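Local coordinates for protein agmatinase (Burkholderia thailandensis, PDB 4DZ4) that probably hydrolyses agmatine to putrescine and urea, as a manganese-dependent member of the arginase family with two metal ions per subunit, at residues Arg17-Ile25 with Asp91-Ile99. Sequence-based numbering, arbitrary orientation.
Sequences RPSVYGSSI and DPFDDLAVI. With EDO (1,2-ethanediol), chain T.
Val20 packs its two methyls against Ala97 and Ile99, where the chain enters strand 98-103: CG2 lies 3.5 Å from Ala97 CB, while CG1 meets the CG2 methyl of Ile99. A branched residue suits this place because one side chain reaches two neighbours, and the small Ala97 lets the loop come close. The carbonyl of Val20 is joined to 91-99 through water: one water donates to both Val20 O and Val98 O; a second accepts from Val98 N and lies within donating distance of Val20 O and Leu96 O, though it cannot serve every acceptor in its reach. Arg38 also donates to Val20 O. Tyr21, with CG anti to its carbonyl carbon (chi1 -67°), turns the CD1-CE1 side of its ring to the backbone of Phe93-Ala97, with CZ 3.7 Å from Ala97 CB. Phe93 O sits at the edge of this ring and accepts from Gly22 N at 2.8 Å, the N-H coming from above the carbonyl plane, 58° out of it. Glycine suits position 22, since at its positive phi a CB would crowd the carbonyl O of Tyr21. Ser23 OG donates to Asp91 OD2 on its syn lone pair (2.7 Å), with OG also lying at the edge of the Phe93 ring, near CD2. OD1 accepts from Phe93 N, closing an Asx turn that fixes the carboxylate's rotation. OD2 also receives an ethanediol hydroxyl, probably from crystallisation, and a water that bridges Ser23 N and Asp94 OD1. Apolar contacts thus join the loop at one end, a multiply bonded carboxylate, probably ionised, at the other.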
loop_
_atom_site.group_PDB
_atom_site.type_symbol
_atom_site.label_atom_id
_atom_site.label_comp_id
_atom_site.label_asym_id
_atom_site.label_seq_id
_atom_site.Cartn_x
_atom_site.Cartn_y
_atom_site.Cartn_z
ATOM N N ARG B 17 -14.303 -7.169 -32.318
ATOM C CA ARG B 17 -14.959 -8.404 -32.800
ATOM C C ARG B 17 -16.347 -8.150 -33.394
ATOM O O ARG B 17 -17.221 -7.580 -32.754
ATOM C CB ARG B 17 -15.071 -9.458 -31.685
ATOM C CG ARG B 17 -13.851 -10.351 -31.530
ATOM C CD ARG B 17 -14.161 -11.562 -30.649
ATOM N NE ARG B 17 -14.821 -11.063 -29.464
ATOM C CZ ARG B 17 -14.211 -10.685 -28.354
ATOM N NH1 ARG B 17 -12.886 -10.785 -28.210
ATOM N NH2 ARG B 17 -14.948 -10.181 -27.382
ATOM N N PRO B 18 -16.570 -8.621 -34.623
ATOM C CA PRO B 18 -17.849 -8.400 -35.283
ATOM C C PRO B 18 -18.988 -9.286 -34.753
ATOM O O PRO B 18 -20.143 -8.944 -34.958
ATOM C CB PRO B 18 -17.560 -8.770 -36.746
ATOM C CG PRO B 18 -16.392 -9.708 -36.674
ATOM C CD PRO B 18 -15.564 -9.239 -35.508
ATOM N N SER B 19 -18.669 -10.417 -34.126
ATOM C CA SER B 19 -19.666 -11.384 -33.634
ATOM C C SER B 19 -19.591 -11.461 -32.118
ATOM O O SER B 19 -18.542 -11.167 -31.542
ATOM C CB SER B 19 -19.388 -12.774 -34.226
ATOM O OG SER B 19 -20.001 -13.842 -33.505
ATOM N N VAL B 20 -20.704 -11.877 -31.503
ATOM C CA VAL B 20 -20.742 -12.122 -30.046
ATOM C C VAL B 20 -19.961 -13.362 -29.625
ATOM O O VAL B 20 -19.593 -13.476 -28.457
ATOM C CB VAL B 20 -22.199 -12.231 -29.499
ATOM C CG1 VAL B 20 -22.897 -10.876 -29.585
ATOM C CG2 VAL B 20 -22.993 -13.332 -30.186
ATOM N N TYR B 21 -19.710 -14.278 -30.564
ATOM C CA TYR B 21 -18.946 -15.504 -30.315
ATOM C C TYR B 21 -17.460 -15.337 -30.550
ATOM O O TYR B 21 -17.052 -14.509 -31.369
ATOM C CB TYR B 21 -19.447 -16.612 -31.245
ATOM C CG TYR B 21 -20.854 -17.016 -30.908
ATOM C CD1 TYR B 21 -21.119 -17.788 -29.781
ATOM C CD2 TYR B 21 -21.926 -16.621 -31.703
ATOM C CE1 TYR B 21 -22.413 -18.152 -29.449
ATOM C CE2 TYR B 21 -23.212 -16.998 -31.386
ATOM C CZ TYR B 21 -23.455 -17.753 -30.246
ATOM O OH TYR B 21 -24.744 -18.135 -29.942
ATOM N N GLY B 22 -16.664 -16.113 -29.809
ATOM C CA GLY B 22 -15.234 -16.267 -30.083
ATOM C C GLY B 22 -14.336 -15.405 -29.229
ATOM O O GLY B 22 -14.744 -14.349 -28.773
ATOM N N SER B 23 -13.106 -15.873 -29.010
ATOM C CA SER B 23 -12.079 -15.089 -28.327
ATOM C C SER B 23 -11.090 -14.543 -29.339
ATOM O O SER B 23 -11.038 -15.001 -30.489
ATOM C CB SER B 23 -11.325 -15.955 -27.335
ATOM O OG SER B 23 -12.215 -16.472 -26.367
ATOM N N SER B 24 -10.308 -13.561 -28.922
ATOM C CA SER B 24 -9.249 -13.071 -29.791
ATOM C C SER B 24 -8.024 -12.756 -28.972
ATOM O O SER B 24 -8.136 -12.500 -27.782
ATOM C CB SER B 24 -9.695 -11.882 -30.647
ATOM O OG SER B 24 -10.290 -10.879 -29.888
ATOM N N ILE B 25 -6.865 -12.753 -29.619
ATOM C CA ILE B 25 -5.585 -12.587 -28.940
ATOM C C ILE B 25 -5.490 -11.228 -28.222
ATOM O O ILE B 25 -5.849 -10.201 -28.788
ATOM C CB ILE B 25 -4.438 -12.698 -29.967
ATOM C CG1 ILE B 25 -4.449 -14.073 -30.659
ATOM C CG2 ILE B 25 -3.093 -12.412 -29.312
ATOM C CD1 ILE B 25 -4.258 -15.240 -29.707
ATOM N N ASP B 91 -13.222 -23.320 -24.553
ATOM C CA ASP B 91 -13.404 -21.875 -24.601
ATOM C C ASP B 91 -14.912 -21.665 -24.581
ATOM O O ASP B 91 -15.592 -22.022 -25.545
ATOM C CB ASP B 91 -12.792 -21.269 -25.867
ATOM C CG ASP B 91 -13.039 -19.763 -25.965
ATOM O OD1 ASP B 91 -13.887 -19.233 -25.224
ATOM O OD2 ASP B 91 -12.342 -19.112 -26.757
ATOM N N PRO B 92 -15.452 -21.107 -23.486
ATOM C CA PRO B 92 -16.904 -21.075 -23.442
ATOM C C PRO B 92 -17.507 -20.177 -24.513
ATOM O O PRO B 92 -18.673 -20.355 -24.849
ATOM C CB PRO B 92 -17.210 -20.532 -22.033
ATOM C CG PRO B 92 -15.989 -19.775 -21.638
ATOM C CD PRO B 92 -14.836 -20.482 -22.292
ATOM N N PHE B 93 -16.722 -19.240 -25.058
ATOM C CA PHE B 93 -17.298 -18.209 -25.929
ATOM C C PHE B 93 -17.439 -18.699 -27.352
ATOM O O PHE B 93 -18.018 -18.016 -28.185
ATOM C CB PHE B 93 -16.515 -16.895 -25.818
ATOM C CG PHE B 93 -16.321 -16.472 -24.398
ATOM C CD1 PHE B 93 -17.429 -16.303 -23.567
ATOM C CD2 PHE B 93 -15.050 -16.290 -23.874
ATOM C CE1 PHE B 93 -17.274 -15.944 -22.233
ATOM C CE2 PHE B 93 -14.887 -15.898 -22.539
ATOM C CZ PHE B 93 -15.993 -15.756 -21.722
ATOM N N ASP B 94 -16.962 -19.914 -27.607
ATOM C CA ASP B 94 -17.184 -20.537 -28.916
ATOM C C ASP B 94 -18.641 -20.892 -29.129
ATOM O O ASP B 94 -19.107 -20.926 -30.273
ATOM C CB ASP B 94 -16.265 -21.738 -29.117
ATOM C CG ASP B 94 -14.855 -21.321 -29.460
ATOM O OD1 ASP B 94 -14.670 -20.182 -29.966
ATOM O OD2 ASP B 94 -13.923 -22.112 -29.209
ATOM N N ASP B 95 -19.377 -21.167 -28.051
ATOM C CA ASP B 95 -20.789 -21.469 -28.216
ATOM C C ASP B 95 -21.722 -20.897 -27.170
ATOM O O ASP B 95 -22.908 -21.206 -27.188
ATOM C CB ASP B 95 -21.032 -22.973 -28.441
ATOM C CG ASP B 95 -20.407 -23.830 -27.381
ATOM O OD1 ASP B 95 -20.285 -23.383 -26.220
ATOM O OD2 ASP B 95 -20.033 -24.975 -27.714
ATOM N N LEU B 96 -21.187 -20.046 -26.285
ATOM C CA LEU B 96 -22.005 -19.250 -25.380
ATOM C C LEU B 96 -21.744 -17.777 -25.685
ATOM O O LEU B 96 -20.600 -17.315 -25.611
ATOM C CB LEU B 96 -21.646 -19.511 -23.899
ATOM C CG LEU B 96 -22.523 -18.840 -22.823
ATOM C CD1 LEU B 96 -23.879 -19.505 -22.658
ATOM C CD2 LEU B 96 -21.803 -18.814 -21.465
ATOM N N ALA B 97 -22.822 -17.062 -25.999
ATOM C CA ALA B 97 -22.768 -15.658 -26.429
ATOM C C ALA B 97 -22.904 -14.776 -25.180
ATOM O O ALA B 97 -23.967 -14.690 -24.579
ATOM C CB ALA B 97 -23.888 -15.384 -27.431
ATOM N N VAL B 98 -21.786 -14.167 -24.802
ATOM C CA VAL B 98 -21.676 -13.357 -23.578
ATOM C C VAL B 98 -21.190 -11.977 -23.962
ATOM O O VAL B 98 -20.195 -11.865 -24.689
ATOM C CB VAL B 98 -20.672 -13.982 -22.591
ATOM C CG1 VAL B 98 -20.621 -13.186 -21.271
ATOM C CG2 VAL B 98 -21.024 -15.429 -22.302
ATOM N N ILE B 99 -21.872 -10.935 -23.478
ATOM C CA ILE B 99 -21.442 -9.561 -23.727
ATOM C C ILE B 99 -21.239 -8.831 -22.402
ATOM O O ILE B 99 -21.713 -9.290 -21.340
ATOM C CB ILE B 99 -22.450 -8.778 -24.590
ATOM C CG1 ILE B 99 -23.779 -8.585 -23.796
ATOM C CG2 ILE B 99 -22.621 -9.509 -25.924
ATOM C CD1 ILE B 99 -24.785 -7.572 -24.341
HETATM C C1 EDO T . -8.839 -19.317 -24.509
HETATM O O1 EDO T . -10.163 -19.694 -24.092
HETATM C C2 EDO T . -8.889 -18.123 -25.442
HETATM O O2 EDO T . -9.451 -18.615 -26.668
HETATM O O HOH W 1 -19.341 -14.784 -26.259
HETATM O O HOH W 2 -18.881 -11.108 -26.778
HETATM O O HOH W 3 -12.622 -18.701 -29.534
#